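Local atomic coordinates of inorganic pyrophosphatase (Anaplasma phagocytophilum, PDB entry 3LD3), a protein that probably catalyses the magnesium-dependent hydrolysis of inorganic pyrophosphate to two phosphate ions and assembles as a homohexamer. Residues G78-T83 and E185-A190; G113-N118 and D154-F159; A125-V130 and A181-L186; S161-L166 and K170-G175. All blocks are in the same frame, centred on the assembly; numbering follows the deposited sequence. Where two conformers were deposited one is given.

Contact 1. Residues G78-T83 and E185-A190; sequences GFIPNT and ELIRSA
The backbones come closest at Thr83 and Ala190, whose CA atoms lie 4.9 Å apart, where the chain that has just left strand 76-79 turns past helix 180-195. Here Thr83 CA sits 3.6 Å from Ala190 O, and Thr83 CB meets Ala190 CB at 3.9 Å. The second point of touch is apolar: Ile80 points its CB at the helix and, extended beyond CG1 (chi2 173°), sets its terminal CD1 3.9 Å from Ile187 CG1. The CG2 and CD1 of Ile187 also lie near that same methyl, and the two isoleucine side chains cross at about a right angle. In family I pyrophosphatases a curled beta barrel is packed against helices, and this contact joins the barrel loop following strand 76-79 to the C-terminal helix. Thr83 OG1 closes the loop on itself by donating to Ile80 O at 2.7 Å, and accepts from Val91 N outside it. The first of these bonds reaches the oxygen at 140° to C=O, with the donor tilted 26° from the carbonyl plane. Val37 of strand 37-41 touches both Ile80 and Ile187, and a backbone bond links Ala190 to Ile84.

Contact 2. Residues G113-N118 and D154-F159; sequences GVLMMN and DSISHF
Leu115 swings its CG to the far side of CB from the backbone nitrogen (chi1 -177°), which carries both of its methyls off the strand toward Ile156 and Ser157 on the helix. Ile156 answers with its short branch: at chi1 -63° it is CG2, not the longer CG1 arm, that takes the position opposite the nitrogen, and this methyl meets Leu115 CD2 at 3.9 Å. The same CD2 also lies 3.9 Å from Ser157 CA, so one leucine methyl sits over the helix backbone as well as against a side chain. Ser157 was modelled in two conformers; its hydroxyl, which makes a weak bond to Leu153 O, is therefore less certain evidence than its CA. The nearest CA atoms, those of Leu115 and Ser157, stay 7.6 Å apart, and 103 Å² of surface is buried between the segments. The evidence thus describes a small, largely apolar contact of helix on sheet, made by a single strand residue. It belongs to the layer between the barrel of this pyrophosphatase and helix 150-162. Trp177 of strand 172-179 touches Leu115 and Ser157, while Ile156 also packs on Leu128 of strand 122-131 and on Pro74. His158 points away from the strand and bonds through NE2 to Phe162 O of a second subunit, placing helix 150-162 between the sheet on one hand and the subunit interface on the other.

Contact 3. Residues A125-V130 and A181-L186; sequences AKVLAV and ASAKEL
Ala125 and Val127 meet Ala183 and Leu186 without a ring, amide or carboxylate between them, so this contact has no flat faces or edges to orient and is made of methyl groups alone. The first touch is Ala125 CB with Leu186 CD1 at 3.8 Å. The second pairs Val127 CG2 with Leu186 CD2 at 4.1 Å, and the valine and leucine side chains slide past each other in opposite directions. Leu186 thus spreads its two methyls over Ala125, just ahead of the strand, and Val127 on it, one apiece. Its chi2 of 145° departs from the usual staggered values, and it is at this angle that both branches face the strand. One turn earlier in the helix, Ala183 CB approaches Val127 CG1 more loosely, at 4.4 Å. Ala183 has no longer side chain to hold the backbones apart, and its CA comes within 6.2 Å of Val127 CA. Ala125, in the loop leading into the strand, and Val127 both point toward helix 180-195, whereas Lys126 between them points away. Lys126 NZ forms salt bridges to Asp92 and Asp124, both predicted magnesium ligands, and a hydrogen bond to Tyr77 OH. Strand 122-131 therefore carries the C-terminal helix on one side and the probable active-site cluster on the other. On the helix, Lys184 likewise turns away from the strand and pairs with Glu35. Because only methyl groups meet, the 159 Å² buried here involves no polar pairing, and the amines of Lys126 and Lys184 find their partners away from it.

Contact 4. Residues S161-L166 and K170-G175; sequences SFYKKL and KFVSVG. With PO4 (phosphate ion), chain C.
Ser161, near the end of helix 150-162, opens the contact by placing OG 3.4 Å from Val174 CG2. That hydroxyl is bonded to Ser157 O and also accepts from a water that, in turn, takes the amide hydrogen of Val174 N at 2.9 Å. A second water joins Ser161 O to Val172 O by donating to both. Phe162 turns away from the strand and stacks on Phe162 of a second subunit. It also begins a type I turn that ends at Lys165, with Tyr163 and Lys164 as its two middle residues. Tyr163 holds CG between its backbone N and carbonyl carbon (chi1 82°); from there its ring stacks with Phe159, and OH donates to phosphate O3 at 2.6 Å, the oxygen lying near the ring plane at the edge. The turn thus brings both residues to what is probably the substrate pocket of this family I pyrophosphatase, where Tyr163 and Arg65 are predicted substrate ligands; the ion, although probably from the crystallisation liquor, is also held by Arg65 and Lys121. Lys164 CG lies 3.7 Å above one face of the Tyr163 ring, offset toward its rim. Its extended chain crosses both Val172 and Lys170 at about a right angle, with Lys164 CD 3.7 Å from Val172 CG2 and Lys164 CE 3.9 Å from Lys170 CD. Lys164 NZ donates to phosphate O1 at 2.7 Å and pairs with Glu120, whereas Lys170 NZ goes to Glu167.

Overall arrangement
Read from the N terminus, the chain opens contact 1 just past strand 76-79, then contacts 2 and 3 on strand 106-119 and at the start of strand 122-131 of one curled sheet. Helix 150-162 closes contact 2 first. Contact 4 then opens and closes at once, between the end of that helix and strand 172-179, in series with contact 2. Helix 180-195 closes contact 3 and, a turn later, contact 1, the two sharing Glu185 and Leu186. Contacts 2 and 3 cross, since their segments alternate; contacts 2 and 4 fall within the long loop of contact 1, and contact 4 also within that of contact 3. Both helices are thereby tied to the sheet, and helix 180-195 also to the loop that leaves it.

Contact 1. Residues G78-T83 and E185-A190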
# COMPACT_ATOMS: atom_id res chain seq x y z
N GLY A 78 -7.04 -19.39 4.46
CA GLY A 78 -6.29 -20.14 5.43
C GLY A 78 -6.93 -21.45 5.75
O GLY A 78 -7.65 -22.02 4.91
N PHE A 79 -6.64 -21.95 6.93
CA PHE A 79 -7.09 -23.28 7.35
C PHE A 79 -7.61 -23.38 8.78
O PHE A 79 -7.27 -22.57 9.65
CB PHE A 79 -5.95 -24.30 7.16
CG PHE A 79 -4.84 -24.15 8.16
CD1 PHE A 79 -4.80 -24.91 9.31
CD2 PHE A 79 -3.83 -23.20 7.96
CE1 PHE A 79 -3.79 -24.76 10.24
CE2 PHE A 79 -2.82 -23.03 8.91
CZ PHE A 79 -2.79 -23.80 10.04
N ILE A 80 -8.47 -24.37 9.01
CA ILE A 80 -8.97 -24.65 10.35
C ILE A 80 -8.00 -25.58 11.06
O ILE A 80 -7.77 -26.73 10.62
CB ILE A 80 -10.38 -25.31 10.34
CG1 ILE A 80 -11.38 -24.51 9.49
CG2 ILE A 80 -10.88 -25.45 11.76
CD1 ILE A 80 -12.74 -25.21 9.29
N PRO A 81 -7.38 -25.12 12.16
CA PRO A 81 -6.51 -26.02 12.91
C PRO A 81 -7.21 -27.28 13.43
O PRO A 81 -8.39 -27.24 13.74
CB PRO A 81 -6.05 -25.16 14.10
CG PRO A 81 -6.20 -23.77 13.66
CD PRO A 81 -7.44 -23.77 12.77
N ASN A 82 -6.46 -28.38 13.50
CA ASN A 82 -6.97 -29.59 14.11
C ASN A 82 -8.12 -30.20 13.33
O ASN A 82 -9.11 -30.66 13.93
CB ASN A 82 -7.45 -29.32 15.53
CG ASN A 82 -6.48 -29.69 16.52
OD1 ASN A 82 -5.33 -29.26 16.46
ND2 ASN A 82 -6.91 -30.52 17.48
N THR A 83 -8.00 -30.15 12.01
CA THR A 83 -8.94 -30.78 11.11
C THR A 83 -8.19 -31.64 10.10
O THR A 83 -7.05 -31.35 9.73
CB THR A 83 -9.85 -29.76 10.39
OG1 THR A 83 -9.08 -28.84 9.61
CG2 THR A 83 -10.72 -29.03 11.40
N GLU A 185 -21.30 -29.66 7.97
CA GLU A 185 -21.17 -31.10 8.10
C GLU A 185 -19.79 -31.57 7.60
O GLU A 185 -19.20 -32.48 8.19
CB GLU A 185 -22.33 -31.82 7.39
CG GLU A 185 -22.32 -33.33 7.55
CD GLU A 185 -22.68 -33.82 8.94
OE1 GLU A 185 -23.17 -33.03 9.78
OE2 GLU A 185 -22.47 -35.04 9.17
N LEU A 186 -19.29 -30.93 6.56
CA LEU A 186 -17.92 -31.20 6.08
C LEU A 186 -16.88 -30.96 7.18
O LEU A 186 -15.95 -31.76 7.40
CB LEU A 186 -17.62 -30.34 4.85
CG LEU A 186 -16.26 -30.48 4.15
CD1 LEU A 186 -16.37 -30.30 2.64
CD2 LEU A 186 -15.26 -29.48 4.74
N ILE A 187 -17.02 -29.82 7.85
CA ILE A 187 -16.15 -29.44 8.98
C ILE A 187 -16.27 -30.45 10.13
O ILE A 187 -15.27 -30.92 10.67
CB ILE A 187 -16.44 -27.99 9.42
CG1 ILE A 187 -16.06 -27.00 8.30
CG2 ILE A 187 -15.70 -27.66 10.73
CD1 ILE A 187 -16.62 -25.63 8.51
N ARG A 188 -17.50 -30.83 10.48
CA ARG A 188 -17.74 -31.84 11.50
C ARG A 188 -16.94 -33.11 11.20
O ARG A 188 -16.25 -33.63 12.08
CB ARG A 188 -19.24 -32.17 11.60
CG ARG A 188 -19.54 -33.59 12.03
CD ARG A 188 -21.01 -33.92 11.91
NE ARG A 188 -21.29 -35.26 12.39
CZ ARG A 188 -21.46 -35.55 13.67
NH1 ARG A 188 -21.35 -34.59 14.58
NH2 ARG A 188 -21.72 -36.80 14.04
N SER A 189 -17.08 -33.61 9.98
CA SER A 189 -16.36 -34.80 9.51
C SER A 189 -14.85 -34.68 9.65
O SER A 189 -14.19 -35.62 10.07
CB SER A 189 -16.68 -35.11 8.06
OG SER A 189 -17.99 -35.62 8.00
N ALA A 190 -14.33 -33.50 9.30
CA ALA A 190 -12.89 -33.23 9.41
C ALA A 190 -12.41 -33.12 10.86
O ALA A 190 -11.29 -33.51 11.17
CB ALA A 190 -12.53 -32.00 8.61

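Contact 2. Residues G113-N118 and D154-F159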
# COMPACT_ATOMS: atom_id res chain seq x y z
N GLY A 113 -20.95 -21.53 3.28
CA GLY A 113 -21.09 -22.40 2.12
C GLY A 113 -19.79 -23.11 1.83
O GLY A 113 -18.78 -22.94 2.53
N VAL A 114 -19.82 -23.92 0.81
CA VAL A 114 -18.63 -24.63 0.40
C VAL A 114 -18.65 -24.85 -1.10
O VAL A 114 -19.70 -25.19 -1.65
CB VAL A 114 -18.47 -25.93 1.20
CG1 VAL A 114 -19.74 -26.79 1.14
CG2 VAL A 114 -17.23 -26.67 0.77
N LEU A 115 -17.50 -24.62 -1.74
CA LEU A 115 -17.37 -24.85 -3.16
C LEU A 115 -16.69 -26.19 -3.30
O LEU A 115 -15.53 -26.37 -2.89
CB LEU A 115 -16.56 -23.75 -3.83
CG LEU A 115 -16.40 -23.83 -5.34
CD1 LEU A 115 -17.76 -23.86 -6.05
CD2 LEU A 115 -15.50 -22.64 -5.82
N MET A 116 -17.39 -27.15 -3.90
CA MET A 116 -16.79 -28.46 -4.14
C MET A 116 -15.88 -28.41 -5.36
O MET A 116 -16.18 -27.78 -6.38
CB MET A 116 -17.87 -29.53 -4.35
CG MET A 116 -18.93 -29.60 -3.29
SD MET A 116 -18.34 -29.66 -1.58
CE MET A 116 -17.43 -31.21 -1.49
N MET A 117 -14.75 -29.09 -5.26
CA MET A 117 -13.84 -29.20 -6.36
C MET A 117 -12.92 -30.37 -6.13
O MET A 117 -12.68 -30.77 -4.98
CB MET A 117 -13.02 -27.91 -6.53
CG MET A 117 -12.04 -27.64 -5.44
SD MET A 117 -11.35 -25.96 -5.61
CE MET A 117 -12.81 -24.96 -5.46
N ASN A 118 -12.45 -30.93 -7.24
CA ASN A 118 -11.47 -32.00 -7.25
C ASN A 118 -10.22 -31.48 -7.94
O ASN A 118 -10.31 -30.82 -8.97
CB ASN A 118 -12.00 -33.20 -8.03
CG ASN A 118 -13.17 -33.86 -7.34
OD1 ASN A 118 -14.09 -34.33 -8.01
ND2 ASN A 118 -13.15 -33.88 -6.01
N ASP A 154 -19.04 -16.39 -8.56
CA ASP A 154 -18.46 -16.81 -9.83
C ASP A 154 -16.96 -16.45 -9.93
O ASP A 154 -16.21 -17.20 -10.52
CB ASP A 154 -19.24 -16.19 -11.00
CG ASP A 154 -20.62 -16.81 -11.18
OD1 ASP A 154 -20.96 -17.86 -10.56
OD2 ASP A 154 -21.41 -16.22 -11.95
N SER A 155 -16.53 -15.31 -9.37
CA SER A 155 -15.09 -14.98 -9.32
C SER A 155 -14.31 -16.03 -8.53
O SER A 155 -13.17 -16.38 -8.89
CB SER A 155 -14.82 -13.56 -8.75
OG SER A 155 -14.81 -13.52 -7.32
N ILE A 156 -14.90 -16.55 -7.45
CA ILE A 156 -14.23 -17.59 -6.69
C ILE A 156 -14.10 -18.87 -7.51
O ILE A 156 -13.01 -19.45 -7.56
CB ILE A 156 -14.93 -17.87 -5.35
CG1 ILE A 156 -14.88 -16.63 -4.47
CG2 ILE A 156 -14.31 -19.07 -4.65
CD1 ILE A 156 -15.75 -16.78 -3.17
N SER A 157 -15.20 -19.31 -8.14
CA SER A 157 -15.17 -20.50 -9.01
C SER A 157 -14.13 -20.31 -10.12
O SER A 157 -13.35 -21.21 -10.43
CB SER A 157 -16.54 -20.77 -9.63
OG SER A 157 -17.56 -21.01 -8.67
N HIS A 158 -14.14 -19.12 -10.73
CA HIS A 158 -13.20 -18.78 -11.80
C HIS A 158 -11.74 -18.86 -11.30
O HIS A 158 -10.84 -19.42 -11.98
CB HIS A 158 -13.59 -17.40 -12.35
CG HIS A 158 -12.69 -16.88 -13.41
ND1 HIS A 158 -11.45 -16.36 -13.14
CD2 HIS A 158 -12.85 -16.81 -14.76
CE1 HIS A 158 -10.88 -15.97 -14.27
NE2 HIS A 158 -11.70 -16.27 -15.27
N PHE A 159 -11.48 -18.29 -10.12
CA PHE A 159 -10.15 -18.33 -9.54
C PHE A 159 -9.61 -19.77 -9.45
O PHE A 159 -8.50 -20.05 -9.87
CB PHE A 159 -10.13 -17.62 -8.17
CG PHE A 159 -8.79 -17.67 -7.48
CD1 PHE A 159 -7.80 -16.74 -7.78
CD2 PHE A 159 -8.49 -18.68 -6.57
CE1 PHE A 159 -6.52 -16.80 -7.17
CE2 PHE A 159 -7.23 -18.75 -5.96
CZ PHE A 159 -6.25 -17.81 -6.25

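Contact 3. Residues A125-V130 and A181-L186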
# COMPACT_ATOMS: atom_id res chain seq x y z
N ALA A 125 -12.41 -29.36 -1.41
CA ALA A 125 -13.45 -28.36 -1.22
C ALA A 125 -12.91 -27.14 -0.51
O ALA A 125 -12.01 -27.24 0.30
CB ALA A 125 -14.62 -28.95 -0.42
N LYS A 126 -13.50 -25.99 -0.82
CA LYS A 126 -13.12 -24.72 -0.20
C LYS A 126 -14.33 -24.16 0.53
O LYS A 126 -15.32 -23.83 -0.08
CB LYS A 126 -12.64 -23.72 -1.25
CG LYS A 126 -11.42 -24.20 -2.07
CD LYS A 126 -10.22 -24.64 -1.19
CE LYS A 126 -9.09 -25.14 -2.13
NZ LYS A 126 -8.03 -25.87 -1.44
N VAL A 127 -14.25 -24.07 1.85
CA VAL A 127 -15.31 -23.50 2.65
C VAL A 127 -15.24 -21.97 2.48
O VAL A 127 -14.15 -21.40 2.41
CB VAL A 127 -15.14 -23.89 4.13
CG1 VAL A 127 -16.13 -23.13 5.08
CG2 VAL A 127 -15.31 -25.39 4.31
N LEU A 128 -16.40 -21.34 2.36
CA LEU A 128 -16.56 -19.90 2.37
C LEU A 128 -17.17 -19.44 3.69
O LEU A 128 -18.16 -19.99 4.15
CB LEU A 128 -17.46 -19.43 1.23
CG LEU A 128 -17.66 -17.92 1.06
CD1 LEU A 128 -16.34 -17.16 0.74
CD2 LEU A 128 -18.74 -17.56 -0.03
N ALA A 129 -16.53 -18.44 4.31
CA ALA A 129 -16.95 -17.96 5.63
C ALA A 129 -16.92 -16.42 5.71
O ALA A 129 -16.26 -15.75 4.90
CB ALA A 129 -16.07 -18.58 6.74
N VAL A 130 -17.62 -15.89 6.70
CA VAL A 130 -17.58 -14.47 7.03
C VAL A 130 -17.18 -14.37 8.49
O VAL A 130 -17.28 -15.36 9.23
CB VAL A 130 -18.91 -13.76 6.75
CG1 VAL A 130 -19.29 -13.80 5.22
CG2 VAL A 130 -20.07 -14.33 7.58
N ALA A 181 -25.20 -25.37 5.85
CA ALA A 181 -25.39 -26.65 6.49
C ALA A 181 -24.42 -27.73 6.01
O ALA A 181 -23.87 -28.49 6.82
CB ALA A 181 -26.88 -27.14 6.28
N SER A 182 -24.24 -27.79 4.69
CA SER A 182 -23.31 -28.74 4.08
C SER A 182 -21.88 -28.44 4.49
O SER A 182 -21.14 -29.35 4.82
CB SER A 182 -23.42 -28.71 2.56
OG SER A 182 -24.69 -29.14 2.12
N ALA A 183 -21.50 -27.17 4.45
CA ALA A 183 -20.15 -26.75 4.89
C ALA A 183 -19.91 -27.14 6.35
O ALA A 183 -18.86 -27.69 6.70
CB ALA A 183 -19.99 -25.25 4.69
N LYS A 184 -20.91 -26.92 7.21
CA LYS A 184 -20.76 -27.32 8.60
C LYS A 184 -20.59 -28.84 8.76
O LYS A 184 -19.82 -29.28 9.60
CB LYS A 184 -21.91 -26.74 9.47
CG LYS A 184 -21.84 -25.21 9.52
CD LYS A 184 -22.83 -24.51 10.45
CE LYS A 184 -24.15 -24.40 9.87
NZ LYS A 184 -25.22 -23.72 10.72
N GLU A 185 -21.30 -29.66 7.97
CA GLU A 185 -21.17 -31.10 8.10
C GLU A 185 -19.79 -31.57 7.60
O GLU A 185 -19.20 -32.48 8.19
CB GLU A 185 -22.33 -31.82 7.39
CG GLU A 185 -22.32 -33.33 7.55
CD GLU A 185 -22.68 -33.82 8.94
OE1 GLU A 185 -23.17 -33.03 9.78
OE2 GLU A 185 -22.47 -35.04 9.17
N LEU A 186 -19.29 -30.93 6.56
CA LEU A 186 -17.92 -31.20 6.08
C LEU A 186 -16.88 -30.96 7.18
O LEU A 186 -15.95 -31.76 7.40
CB LEU A 186 -17.62 -30.34 4.85
CG LEU A 186 -16.26 -30.48 4.15
CD1 LEU A 186 -16.37 -30.30 2.64
CD2 LEU A 186 -15.26 -29.48 4.74

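Contact 4. Residues S161-L166 and K170-G175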
# COMPACT_ATOMS: atom_id res chain seq x y z
N SER A 161 -10.69 -22.39 -10.93
CA SER A 161 -10.71 -23.00 -12.27
C SER A 161 -9.45 -22.70 -13.07
O SER A 161 -9.02 -23.53 -13.89
CB SER A 161 -11.94 -22.57 -13.07
OG SER A 161 -13.13 -23.15 -12.59
N PHE A 162 -8.83 -21.53 -12.83
CA PHE A 162 -7.80 -21.03 -13.76
C PHE A 162 -6.45 -20.69 -13.15
O PHE A 162 -5.44 -20.58 -13.87
CB PHE A 162 -8.35 -19.85 -14.58
CG PHE A 162 -9.55 -20.21 -15.42
CD1 PHE A 162 -9.45 -21.19 -16.41
CD2 PHE A 162 -10.78 -19.60 -15.22
CE1 PHE A 162 -10.57 -21.54 -17.15
CE2 PHE A 162 -11.90 -19.95 -15.96
CZ PHE A 162 -11.80 -20.92 -16.92
N TYR A 163 -6.38 -20.53 -11.83
CA TYR A 163 -5.13 -20.09 -11.22
C TYR A 163 -3.96 -21.04 -11.32
O TYR A 163 -2.81 -20.61 -11.21
CB TYR A 163 -5.30 -19.65 -9.76
CG TYR A 163 -5.33 -20.71 -8.69
CD1 TYR A 163 -4.52 -20.59 -7.56
CD2 TYR A 163 -6.16 -21.81 -8.77
CE1 TYR A 163 -4.59 -21.53 -6.52
CE2 TYR A 163 -6.22 -22.76 -7.76
CZ TYR A 163 -5.44 -22.59 -6.63
OH TYR A 163 -5.54 -23.52 -5.60
N LYS A 164 -4.26 -22.33 -11.54
CA LYS A 164 -3.24 -23.36 -11.69
C LYS A 164 -3.01 -23.78 -13.15
O LYS A 164 -2.24 -24.70 -13.39
CB LYS A 164 -3.63 -24.61 -10.88
CG LYS A 164 -3.33 -24.50 -9.39
CD LYS A 164 -3.99 -25.66 -8.62
CE LYS A 164 -3.43 -25.77 -7.22
NZ LYS A 164 -4.13 -26.81 -6.41
N LYS A 165 -3.59 -23.06 -14.11
CA LYS A 165 -3.50 -23.47 -15.51
C LYS A 165 -2.08 -23.51 -16.05
O LYS A 165 -1.82 -24.23 -17.02
CB LYS A 165 -4.35 -22.56 -16.40
CG LYS A 165 -5.81 -22.89 -16.40
CD LYS A 165 -6.13 -24.12 -17.25
CE LYS A 165 -7.53 -24.58 -16.98
NZ LYS A 165 -7.95 -25.76 -17.81
N LEU A 166 -1.18 -22.72 -15.48
CA LEU A 166 0.21 -22.69 -15.97
C LEU A 166 1.12 -23.70 -15.26
O LEU A 166 2.32 -23.78 -15.56
CB LEU A 166 0.78 -21.27 -15.85
CG LEU A 166 0.01 -20.26 -16.69
CD1 LEU A 166 0.62 -18.84 -16.59
CD2 LEU A 166 -0.07 -20.69 -18.17
N LYS A 170 -0.73 -29.87 -12.20
CA LYS A 170 -1.88 -29.56 -11.38
C LYS A 170 -3.10 -29.43 -12.28
O LYS A 170 -2.99 -29.25 -13.49
CB LYS A 170 -1.63 -28.27 -10.62
CG LYS A 170 -0.41 -28.36 -9.70
CD LYS A 170 -0.20 -27.08 -8.94
CE LYS A 170 1.16 -27.04 -8.29
NZ LYS A 170 1.25 -25.93 -7.28
N PHE A 171 -4.28 -29.58 -11.70
CA PHE A 171 -5.53 -29.37 -12.41
C PHE A 171 -6.60 -29.20 -11.36
O PHE A 171 -6.46 -29.72 -10.25
CB PHE A 171 -5.88 -30.56 -13.32
CG PHE A 171 -6.13 -31.83 -12.57
CD1 PHE A 171 -7.42 -32.13 -12.12
CD2 PHE A 171 -5.09 -32.70 -12.29
CE1 PHE A 171 -7.67 -33.29 -11.41
CE2 PHE A 171 -5.33 -33.87 -11.58
CZ PHE A 171 -6.62 -34.16 -11.14
N VAL A 172 -7.65 -28.47 -11.73
CA VAL A 172 -8.80 -28.28 -10.88
C VAL A 172 -10.08 -28.43 -11.69
O VAL A 172 -10.26 -27.81 -12.74
CB VAL A 172 -8.79 -26.92 -10.22
CG1 VAL A 172 -9.94 -26.81 -9.21
CG2 VAL A 172 -7.43 -26.67 -9.53
N SER A 173 -10.97 -29.29 -11.22
CA SER A 173 -12.30 -29.38 -11.80
C SER A 173 -13.26 -28.90 -10.73
O SER A 173 -13.44 -29.55 -9.70
CB SER A 173 -12.60 -30.80 -12.28
OG SER A 173 -13.94 -30.91 -12.74
N VAL A 174 -13.83 -27.73 -10.97
CA VAL A 174 -14.67 -27.06 -9.99
C VAL A 174 -16.10 -27.52 -10.18
O VAL A 174 -16.59 -27.53 -11.31
CB VAL A 174 -14.56 -25.53 -10.11
CG1 VAL A 174 -15.56 -24.82 -9.14
CG2 VAL A 174 -13.12 -25.09 -9.80
N GLY A 175 -16.75 -27.88 -9.05
CA GLY A 175 -18.14 -28.32 -8.99
C GLY A 175 -19.10 -27.21 -8.59
O GLY A 175 -18.96 -26.06 -9.01
P PO4 C . -3.02 -25.14 -3.23
O1 PO4 C . -3.62 -26.41 -3.78
O2 PO4 C . -1.50 -25.19 -3.27
O3 PO4 C . -3.46 -23.95 -4.05
O4 PO4 C . -3.52 -24.97 -1.79
O HOH W 1 -13.32 -26.12 -13.33
O HOH W 2 -10.02 -25.88 -14.52
O HOH W 3 -2.97 -26.93 -14.54